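Local coordinates for protein peptidoglycan glycosyltransferase (Eggerthella lenta, PDB 4MNR) that belongs to the penicillin-binding proteins and carries a transpeptidase-family domain of the beta-lactamase-like clan, at residues 192-203 with 366-377; 321-332 with 417-428. All coordinates share one frame; numbering follows the deposited sequence.

Interaction 1 of 2, residues 192-203 with 366-377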
loop_
_atom_site.group_PDB
_atom_site.type_symbol
_atom_site.label_atom_id
_atom_site.label_comp_id
_atom_site.label_asym_id
_atom_site.label_seq_id
_atom_site.Cartn_x
_atom_site.Cartn_y
_atom_site.Cartn_z
ATOM N N LEU A 192 -11.898 11.654 5.504
ATOM C CA LEU A 192 -11.642 12.652 6.553
ATOM C C LEU A 192 -10.839 13.831 6.023
ATOM O O LEU A 192 -11.184 14.996 6.250
ATOM C CB LEU A 192 -10.877 11.998 7.698
ATOM C CG LEU A 192 -10.510 12.947 8.841
ATOM C CD1 LEU A 192 -11.772 13.522 9.491
ATOM C CD2 LEU A 192 -9.638 12.221 9.854
ATOM N N ALA A 193 -9.746 13.538 5.326
ATOM C CA ALA A 193 -8.910 14.610 4.789
ATOM C C ALA A 193 -9.690 15.502 3.829
ATOM O O ALA A 193 -9.530 16.712 3.825
ATOM C CB ALA A 193 -7.667 14.028 4.097
ATOM N N THR A 194 -10.552 14.891 3.021
ATOM C CA THR A 194 -11.349 15.646 2.077
ATOM C C THR A 194 -12.356 16.530 2.803
ATOM O O THR A 194 -12.559 17.686 2.437
ATOM C CB THR A 194 -12.067 14.690 1.096
ATOM O OG1 THR A 194 -11.071 13.963 0.357
ATOM C CG2 THR A 194 -12.898 15.488 0.116
ATOM N N ALA A 195 -12.980 15.981 3.845
ATOM C CA ALA A 195 -13.984 16.726 4.597
ATOM C C ALA A 195 -13.368 17.940 5.287
ATOM O O ALA A 195 -13.971 19.005 5.329
ATOM C CB ALA A 195 -14.679 15.827 5.613
ATOM N N LEU A 196 -12.162 17.779 5.827
ATOM C CA LEU A 196 -11.499 18.902 6.477
ATOM C C LEU A 196 -11.025 19.944 5.460
ATOM O O LEU A 196 -11.169 21.147 5.680
ATOM C CB LEU A 196 -10.324 18.411 7.334
ATOM C CG LEU A 196 -10.671 17.429 8.457
ATOM C CD1 LEU A 196 -9.419 17.088 9.262
ATOM C CD2 LEU A 196 -11.767 17.984 9.363
ATOM N N GLU A 197 -10.448 19.483 4.357
ATOM C CA GLU A 197 -9.946 20.383 3.312
ATOM C C GLU A 197 -11.064 21.248 2.721
ATOM O O GLU A 197 -10.875 22.447 2.465
ATOM C CB GLU A 197 -9.236 19.573 2.212
ATOM C CG GLU A 197 -8.682 20.400 1.040
ATOM C CD GLU A 197 -7.233 20.859 1.231
ATOM O OE1 GLU A 197 -6.625 20.552 2.273
ATOM O OE2 GLU A 197 -6.693 21.531 0.324
ATOM N N ASP A 198 -12.234 20.642 2.532
ATOM C CA ASP A 198 -13.359 21.311 1.880
ATOM C C ASP A 198 -14.314 21.943 2.884
ATOM O O ASP A 198 -15.351 22.500 2.503
ATOM C CB ASP A 198 -14.128 20.326 0.996
ATOM C CG ASP A 198 -13.322 19.857 -0.205
ATOM O OD1 ASP A 198 -12.375 20.567 -0.613
ATOM O OD2 ASP A 198 -13.645 18.776 -0.748
ATOM N N ASP A 199 -13.961 21.851 4.165
ATOM C CA ASP A 199 -14.751 22.441 5.248
ATOM C C ASP A 199 -16.178 21.898 5.302
ATOM O O ASP A 199 -17.114 22.621 5.641
ATOM C CB ASP A 199 -14.774 23.971 5.143
ATOM C CG ASP A 199 -14.946 24.644 6.491
ATOM O OD1 ASP A 199 -14.407 24.120 7.489
ATOM O OD2 ASP A 199 -15.618 25.697 6.551
ATOM N N VAL A 200 -16.334 20.619 4.979
ATOM C CA VAL A 200 -17.636 19.970 5.091
ATOM C C VAL A 200 -17.986 19.713 6.558
ATOM O O VAL A 200 -19.137 19.857 6.971
ATOM C CB VAL A 200 -17.666 18.649 4.306
ATOM C CG1 VAL A 200 -18.978 17.901 4.557
ATOM C CG2 VAL A 200 -17.471 18.925 2.816
ATOM N N ALA A 201 -16.982 19.325 7.337
ATOM C CA ALA A 201 -17.148 19.084 8.765
ATOM C C ALA A 201 -15.813 19.362 9.421
ATOM O O ALA A 201 -14.800 19.520 8.731
ATOM C CB ALA A 201 -17.565 17.642 9.033
ATOM N N GLY A 202 -15.808 19.407 10.749
ATOM C CA GLY A 202 -14.561 19.530 11.489
ATOM C C GLY A 202 -14.401 18.371 12.453
ATOM O O GLY A 202 -15.324 17.570 12.620
ATOM N N GLU A 203 -13.243 18.289 13.106
ATOM C CA GLU A 203 -12.953 17.183 14.011
ATOM C C GLU A 203 -13.976 17.111 15.131
ATOM O O GLU A 203 -14.250 16.037 15.657
ATOM C CB GLU A 203 -11.559 17.338 14.629
ATOM C CG GLU A 203 -10.407 17.376 13.636
ATOM C CD GLU A 203 -10.043 18.798 13.217
ATOM O OE1 GLU A 203 -10.964 19.616 13.015
ATOM O OE2 GLU A 203 -8.834 19.099 13.099
ATOM N N VAL A 366 -3.570 17.221 -0.194
ATOM C CA VAL A 366 -4.259 18.202 0.647
ATOM C C VAL A 366 -3.233 19.222 1.133
ATOM O O VAL A 366 -2.036 19.046 0.916
ATOM C CB VAL A 366 -4.924 17.553 1.891
ATOM C CG1 VAL A 366 -6.116 16.673 1.497
ATOM C CG2 VAL A 366 -3.903 16.764 2.700
ATOM N N SER A 367 -3.699 20.284 1.783
ATOM C CA SER A 367 -2.786 21.297 2.322
ATOM C C SER A 367 -1.989 20.772 3.514
ATOM O O SER A 367 -2.368 19.788 4.153
ATOM C CB SER A 367 -3.551 22.543 2.763
ATOM O OG SER A 367 -4.300 22.273 3.935
ATOM N N LYS A 368 -0.880 21.447 3.807
ATOM C CA LYS A 368 -0.087 21.106 4.975
ATOM C C LYS A 368 -0.925 21.181 6.255
ATOM O O LYS A 368 -0.834 20.303 7.120
ATOM C CB LYS A 368 1.148 22.008 5.089
ATOM C CG LYS A 368 1.982 21.711 6.319
ATOM C CD LYS A 368 3.269 22.553 6.350
ATOM C CE LYS A 368 4.177 22.134 7.501
ATOM N NZ LYS A 368 3.476 22.142 8.815
ATOM N N THR A 369 -1.761 22.211 6.364
ATOM C CA THR A 369 -2.635 22.336 7.527
ATOM C C THR A 369 -3.582 21.144 7.644
ATOM O O THR A 369 -3.768 20.583 8.732
ATOM C CB THR A 369 -3.441 23.646 7.485
ATOM O OG1 THR A 369 -2.538 24.756 7.531
ATOM C CG2 THR A 369 -4.397 23.741 8.673
ATOM N N THR A 370 -4.179 20.750 6.523
ATOM C CA THR A 370 -5.100 19.621 6.548
ATOM C C THR A 370 -4.389 18.327 6.936
ATOM O O THR A 370 -4.877 17.565 7.778
ATOM C CB THR A 370 -5.771 19.433 5.188
ATOM O OG1 THR A 370 -6.603 20.566 4.922
ATOM C CG2 THR A 370 -6.615 18.168 5.187
ATOM N N ALA A 371 -3.218 18.094 6.343
ATOM C CA ALA A 371 -2.443 16.892 6.643
ATOM C C ALA A 371 -2.150 16.808 8.138
ATOM O O ALA A 371 -2.264 15.749 8.736
ATOM C CB ALA A 371 -1.130 16.885 5.862
ATOM N N GLY A 372 -1.769 17.937 8.731
ATOM C CA GLY A 372 -1.447 17.969 10.144
ATOM C C GLY A 372 -2.657 17.677 11.013
ATOM O O GLY A 372 -2.539 17.018 12.043
ATOM N N ARG A 373 -3.827 18.162 10.599
ATOM C CA ARG A 373 -5.036 17.940 11.388
ATOM C C ARG A 373 -5.413 16.481 11.323
ATOM O O ARG A 373 -5.857 15.896 12.314
ATOM C CB ARG A 373 -6.202 18.788 10.868
ATOM C CG ARG A 373 -6.060 20.270 11.164
ATOM C CD ARG A 373 -7.037 21.076 10.330
ATOM N NE ARG A 373 -8.415 20.871 10.771
ATOM C CZ ARG A 373 -9.480 21.316 10.111
ATOM N NH1 ARG A 373 -9.331 21.968 8.959
ATOM N NH2 ARG A 373 -10.691 21.109 10.602
ATOM N N VAL A 374 -5.248 15.886 10.145
ATOM C CA VAL A 374 -5.543 14.458 9.987
ATOM C C VAL A 374 -4.561 13.615 10.799
ATOM O O VAL A 374 -4.958 12.653 11.448
ATOM C CB VAL A 374 -5.505 14.042 8.515
ATOM C CG1 VAL A 374 -5.626 12.504 8.366
ATOM C CG2 VAL A 374 -6.611 14.760 7.755
ATOM N N ARG A 375 -3.284 13.987 10.761
ATOM C CA ARG A 375 -2.264 13.254 11.504
ATOM C C ARG A 375 -2.584 13.255 13.004
ATOM O O ARG A 375 -2.417 12.245 13.684
ATOM C CB ARG A 375 -0.873 13.839 11.223
ATOM C CG ARG A 375 0.273 12.871 11.452
ATOM C CD ARG A 375 1.533 13.320 10.705
ATOM N NE ARG A 375 1.999 14.621 11.174
ATOM C CZ ARG A 375 1.933 15.746 10.468
ATOM N NH1 ARG A 375 2.372 16.881 10.995
ATOM N NH2 ARG A 375 1.427 15.740 9.236
ATOM N N ASP A 376 -3.075 14.380 13.510
ATOM C CA ASP A 376 -3.458 14.479 14.918
ATOM C C ASP A 376 -4.624 13.533 15.268
ATOM O O ASP A 376 -4.656 12.936 16.355
ATOM C CB ASP A 376 -3.813 15.920 15.280
ATOM C CG ASP A 376 -2.584 16.831 15.367
ATOM O OD1 ASP A 376 -1.441 16.319 15.426
ATOM O OD2 ASP A 376 -2.769 18.070 15.383
ATOM N N VAL A 377 -5.585 13.409 14.362
ATOM C CA VAL A 377 -6.692 12.472 14.582
ATOM C C VAL A 377 -6.185 11.027 14.555
ATOM O O VAL A 377 -6.605 10.197 15.362
ATOM C CB VAL A 377 -7.804 12.653 13.526
ATOM C CG1 VAL A 377 -8.882 11.575 13.684
ATOM C CG2 VAL A 377 -8.417 14.029 13.651
HETATM O O HOH W 1 -11.434 23.075 7.119
HETATM O O HOH W 2 -13.102 21.734 9.018
HETATM O O HOH W 3 -6.893 17.550 14.214
#
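Glu197 OE1 is gripped by two firm hydrogen bonds at the start of the partner helix. This is a helix-helix contact within the penicillin-binding protein transpeptidase domain. Helices 192-197 and 368-377 run at 131° to each other. Thr370 OG1 donates one bond, 2.6 Å from Glu197 OE1, on the anti side of the carboxylate. Ser367 N donates the other, 3.0 Å from Glu197 OE1, on the syn side and almost straight. The donors come from opposite faces of the carboxylate plane, which should hold its rotation. Ser367 is the N-cap of the second helix, and its OG accepts from Thr370 N at 3.0 Å. Glu197 is therefore bonded to both partners of that capping bond. Its CG stands anti to the backbone N (chi1 179°), and the bend at chi2 brings the carboxylate to the cap. The nearby helix N-terminus would probably help to stabilise its negative charge.

Alongside these polar groups the helices meet through apolar side chains. Val374 CG2 lies beside Ala193, 3.9 Å from Ala193 CB, and also touches Leu196 CD1. Leu192 and Val377 reach toward each other tip to tip.

Helix 192-197 ends in a Schellman motif at Asp199. Arg373 crosses to the loop beyond it, and the Arg373 guanidinium grips Glu203 side-on: Arg373 NH2 lies 2.9 Å from Glu203 OE1, and Arg373 NE bonds Glu203 OE2. Both oxygens lie near the guanidinium plane, but the carboxylate is turned 44° from it and is met from above its own plane. Leu196 CB lies over one face of the guanidinium, toward its rim. Water 3 completes the link, donating to Glu203 OE2 and to Arg373 O, each 2.7 Å from the water oxygen.

Interaction 2 of 2, residues 321-332 with 417-428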
loop_
_atom_site.group_PDB
_atom_site.type_symbol
_atom_site.label_atom_id
_atom_site.label_comp_id
_atom_site.label_asym_id
_atom_site.label_seq_id
_atom_site.Cartn_x
_atom_site.Cartn_y
_atom_site.Cartn_z
ATOM N N VAL A 321 -1.819 -1.870 -2.531
ATOM C CA VAL A 321 -1.196 -1.601 -1.238
ATOM C C VAL A 321 -0.248 -0.405 -1.377
ATOM O O VAL A 321 -0.141 0.439 -0.482
ATOM C CB VAL A 321 -0.475 -2.850 -0.703
ATOM C CG1 VAL A 321 0.167 -2.562 0.660
ATOM C CG2 VAL A 321 -1.477 -3.997 -0.606
ATOM N N LEU A 322 0.406 -0.310 -2.533
ATOM C CA LEU A 322 1.254 0.843 -2.835
ATOM C C LEU A 322 0.464 2.149 -2.769
ATOM O O LEU A 322 0.931 3.127 -2.170
ATOM C CB LEU A 322 1.887 0.675 -4.223
ATOM C CG LEU A 322 2.725 1.845 -4.726
ATOM C CD1 LEU A 322 3.887 2.164 -3.770
ATOM C CD2 LEU A 322 3.251 1.565 -6.134
ATOM N N GLU A 323 -0.742 2.155 -3.348
ATOM C CA GLU A 323 -1.590 3.341 -3.297
ATOM C C GLU A 323 -1.936 3.697 -1.850
ATOM O O GLU A 323 -1.900 4.867 -1.475
ATOM C CB GLU A 323 -2.876 3.150 -4.103
ATOM C CG GLU A 323 -3.949 4.207 -3.836
ATOM C CD GLU A 323 -3.545 5.621 -4.270
ATOM O OE1 GLU A 323 -2.821 5.778 -5.276
ATOM O OE2 GLU A 323 -3.961 6.588 -3.594
HETATM N N MSE A 324 -2.260 2.702 -1.034
HETATM C CA MSE A 324 -2.579 3.009 0.361
HETATM C C MSE A 324 -1.376 3.526 1.140
HETATM O O MSE A 324 -1.512 4.358 2.024
HETATM C CB MSE A 324 -3.257 1.821 1.070
HETATM C CG MSE A 324 -4.574 1.420 0.430
HETATM SE SE MSE A 324 -5.790 2.928 0.103
HETATM C CE MSE A 324 -5.955 3.591 1.933
ATOM N N ALA A 325 -0.181 3.059 0.795
ATOM C CA ALA A 325 1.018 3.607 1.392
ATOM C C ALA A 325 1.187 5.058 0.955
ATOM O O ALA A 325 1.550 5.902 1.762
ATOM C CB ALA A 325 2.240 2.772 1.017
HETATM N N MSE A 326 0.897 5.341 -0.312
HETATM C CA MSE A 326 0.940 6.720 -0.805
HETATM C C MSE A 326 -0.053 7.625 -0.081
HETATM O O MSE A 326 0.236 8.792 0.184
HETATM C CB MSE A 326 0.720 6.770 -2.317
HETATM C CG MSE A 326 1.877 6.080 -3.067
HETATM SE SE MSE A 326 1.449 5.803 -4.945
HETATM C CE MSE A 326 1.000 7.607 -5.355
ATOM N N VAL A 327 -1.228 7.091 0.245
ATOM C CA VAL A 327 -2.186 7.855 1.042
ATOM C C VAL A 327 -1.560 8.215 2.387
ATOM O O VAL A 327 -1.644 9.349 2.847
ATOM C CB VAL A 327 -3.508 7.071 1.245
ATOM C CG1 VAL A 327 -4.346 7.732 2.330
ATOM C CG2 VAL A 327 -4.285 7.005 -0.049
ATOM N N GLY A 328 -0.904 7.241 3.008
ATOM C CA GLY A 328 -0.177 7.486 4.233
ATOM C C GLY A 328 0.925 8.526 4.088
ATOM O O GLY A 328 1.119 9.370 4.970
ATOM N N THR A 329 1.667 8.470 2.986
ATOM C CA THR A 329 2.752 9.437 2.820
ATOM C C THR A 329 2.214 10.863 2.659
ATOM O O THR A 329 2.874 11.797 3.079
ATOM C CB THR A 329 3.747 9.101 1.678
ATOM O OG1 THR A 329 3.094 9.176 0.402
ATOM C CG2 THR A 329 4.356 7.715 1.887
ATOM N N ALA A 330 1.013 11.016 2.099
ATOM C CA ALA A 330 0.418 12.346 1.963
ATOM C C ALA A 330 0.208 12.956 3.335
ATOM O O ALA A 330 0.506 14.120 3.569
ATOM C CB ALA A 330 -0.909 12.270 1.226
ATOM N N ILE A 331 -0.317 12.157 4.254
ATOM C CA ILE A 331 -0.571 12.651 5.601
ATOM C C ILE A 331 0.737 12.919 6.350
ATOM O O ILE A 331 0.862 13.915 7.070
ATOM C CB ILE A 331 -1.493 11.686 6.368
ATOM C CG1 ILE A 331 -2.820 11.528 5.602
ATOM C CG2 ILE A 331 -1.743 12.186 7.784
ATOM C CD1 ILE A 331 -3.507 12.850 5.267
ATOM N N ALA A 332 1.728 12.054 6.140
ATOM C CA ALA A 332 3.032 12.188 6.767
ATOM C C ALA A 332 3.857 13.386 6.257
ATOM O O ALA A 332 4.585 14.018 7.020
ATOM C CB ALA A 332 3.818 10.884 6.590
HETATM N N MSE A 417 2.336 5.622 10.459
HETATM C CA MSE A 417 3.538 6.422 10.271
HETATM C C MSE A 417 4.145 6.722 11.623
HETATM O O MSE A 417 3.441 6.776 12.642
HETATM C CB MSE A 417 3.182 7.738 9.578
HETATM C CG MSE A 417 2.201 8.567 10.382
HETATM SE SE MSE A 417 1.211 9.882 9.339
HETATM C CE MSE A 417 0.127 8.615 8.329
ATOM N N ALA A 418 5.460 6.908 11.635
ATOM C CA ALA A 418 6.184 7.202 12.863
ATOM C C ALA A 418 7.498 7.926 12.559
ATOM O O ALA A 418 8.059 7.734 11.484
ATOM C CB ALA A 418 6.483 5.904 13.619
ATOM N N PRO A 419 7.965 8.803 13.472
ATOM C CA PRO A 419 7.259 9.347 14.640
ATOM C C PRO A 419 6.117 10.240 14.164
ATOM O O PRO A 419 6.243 10.904 13.134
ATOM C CB PRO A 419 8.336 10.194 15.350
ATOM C CG PRO A 419 9.640 9.666 14.831
ATOM C CD PRO A 419 9.358 9.286 13.410
ATOM N N ALA A 420 5.016 10.250 14.899
ATOM C CA ALA A 420 3.815 10.972 14.477
ATOM C C ALA A 420 4.032 12.453 14.129
ATOM O O ALA A 420 3.469 12.941 13.158
ATOM C CB ALA A 420 2.721 10.822 15.520
ATOM N N GLU A 421 4.846 13.176 14.896
ATOM C CA GLU A 421 4.960 14.622 14.671
ATOM C C GLU A 421 5.671 15.000 13.362
ATOM O O GLU A 421 5.331 16.007 12.738
ATOM C CB GLU A 421 5.608 15.325 15.874
ATOM C CG GLU A 421 5.644 16.846 15.759
ATOM C CD GLU A 421 4.265 17.476 15.542
ATOM O OE1 GLU A 421 4.203 18.557 14.916
ATOM O OE2 GLU A 421 3.248 16.908 16.005
ATOM N N ASP A 422 6.639 14.186 12.949
ATOM C CA ASP A 422 7.392 14.418 11.717
ATOM C C ASP A 422 7.885 13.065 11.214
ATOM O O ASP A 422 9.029 12.669 11.467
ATOM C CB ASP A 422 8.574 15.360 11.986
ATOM C CG ASP A 422 9.410 15.639 10.744
ATOM O OD1 ASP A 422 10.566 16.084 10.907
ATOM O OD2 ASP A 422 8.926 15.412 9.611
ATOM N N PRO A 423 7.015 12.324 10.519
ATOM C CA PRO A 423 7.319 10.913 10.259
ATOM C C PRO A 423 8.525 10.645 9.371
ATOM O O PRO A 423 8.801 11.413 8.444
ATOM C CB PRO A 423 6.040 10.396 9.582
ATOM C CG PRO A 423 4.968 11.316 10.105
ATOM C CD PRO A 423 5.612 12.660 10.205
ATOM N N ARG A 424 9.231 9.559 9.677
ATOM C CA ARG A 424 10.380 9.116 8.901
ATOM C C ARG A 424 10.073 7.834 8.152
ATOM O O ARG A 424 10.863 7.390 7.307
ATOM C CB ARG A 424 11.577 8.876 9.827
ATOM C CG ARG A 424 12.073 10.119 10.552
ATOM C CD ARG A 424 12.704 11.080 9.572
ATOM N NE ARG A 424 13.138 12.309 10.229
ATOM C CZ ARG A 424 12.467 13.455 10.181
ATOM N NH1 ARG A 424 11.331 13.529 9.499
ATOM N NH2 ARG A 424 12.936 14.527 10.809
ATOM N N VAL A 425 8.922 7.230 8.454
ATOM C CA VAL A 425 8.531 5.980 7.819
ATOM C C VAL A 425 7.014 5.865 7.775
ATOM O O VAL A 425 6.333 6.319 8.691
ATOM C CB VAL A 425 9.134 4.753 8.556
ATOM C CG1 VAL A 425 8.666 4.686 9.992
ATOM C CG2 VAL A 425 8.779 3.478 7.841
ATOM N N VAL A 426 6.500 5.303 6.683
ATOM C CA VAL A 426 5.089 4.967 6.537
ATOM C C VAL A 426 4.986 3.482 6.206
ATOM O O VAL A 426 5.767 2.967 5.413
ATOM C CB VAL A 426 4.417 5.822 5.407
ATOM C CG1 VAL A 426 3.038 5.258 5.000
ATOM C CG2 VAL A 426 4.289 7.262 5.859
ATOM N N VAL A 427 4.052 2.777 6.836
ATOM C CA VAL A 427 3.828 1.364 6.511
ATOM C C VAL A 427 2.360 1.105 6.144
ATOM O O VAL A 427 1.459 1.594 6.823
ATOM C CB VAL A 427 4.217 0.429 7.683
ATOM C CG1 VAL A 427 4.011 -1.033 7.286
ATOM C CG2 VAL A 427 5.665 0.647 8.104
ATOM N N ALA A 428 2.126 0.341 5.074
ATOM C CA ALA A 428 0.780 -0.110 4.701
ATOM C C ALA A 428 0.851 -1.628 4.626
ATOM O O ALA A 428 1.770 -2.180 4.023
ATOM C CB ALA A 428 0.354 0.458 3.345
HETATM O O HOH W 4 7.540 13.452 6.935
#
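The pyrrolidine ring of Pro423 meets the C-terminal end of helix 321-332 at Ala332. Pro423 CG lies 3.7 Å from Ala332 CB, and Pro423 CD is 3.6 Å from Ala332 O. Water 4 sits beside this pair, 3.0 Å from Ala332 O and 2.8 Å from Pro423 O. The rest is an apolar helix-on-sheet contact of the transpeptidase domain, with no direct hydrogen bond across it.

Val426 is central. Its CG2 touches Ala332 CB at 3.7 Å. Its CG1 stands anti to the backbone N (chi1 166°) and points at the helix backbone, 3.6 Å from Ala325 O and 4.0 Å from Gly328 CA. Gly328 has no side chain, and the valine branch comes close to the backbone there. The Thr329 side chain crosses that of Val426 at about a right angle, with Thr329 CG2 against Val426 CB. Further along, Ala428 CB packs against Ala325 and Val321 CG1.

Met417, modelled as selenomethionine, reaches in from the neighbouring strand. Its SE lies against Ala332. The bend at chi3 turns Met417 CE to 3.6 Å from Gly328 O, where it also touches Ile331 CB.

Strands 409-418 and 425-431 form a hairpin, with a classic beta bulge where Arg424 and Val425 both face Ala418. They belong to a five-stranded antiparallel sheet, as in beta-lactamase relatives. Strand 130-135 pairs with 425-431 and also touches the helix, through Ala131 on Val321 and Met135 on Ala325. Val425 and Val427 point away from helix 321-332 and pack on helix 438-453, so helices cover both faces of the sheet.

Overall arrangement
Both interactions lie in the transpeptidase domain, but at different depths. Interaction 2 is fully buried, its centre about 10 Å from the centre of the chain, and joins a helix to the central sheet by apolar packing. Interaction 1 lies further out and is partly buried. It joins two helices, with an apolar seam flanked by a bound carboxylate and a salt bridge with waters. They share no secondary-structure element, yet they touch. In the conformer given, Arg375 NH2, on helix 368-384, probably hydrogen-bonds to Ile331 O, 2.9 Å away, and Arg375 CD packs against Met417 SE. This arginine would tie the helix pair to both partners of the helix-sheet contact.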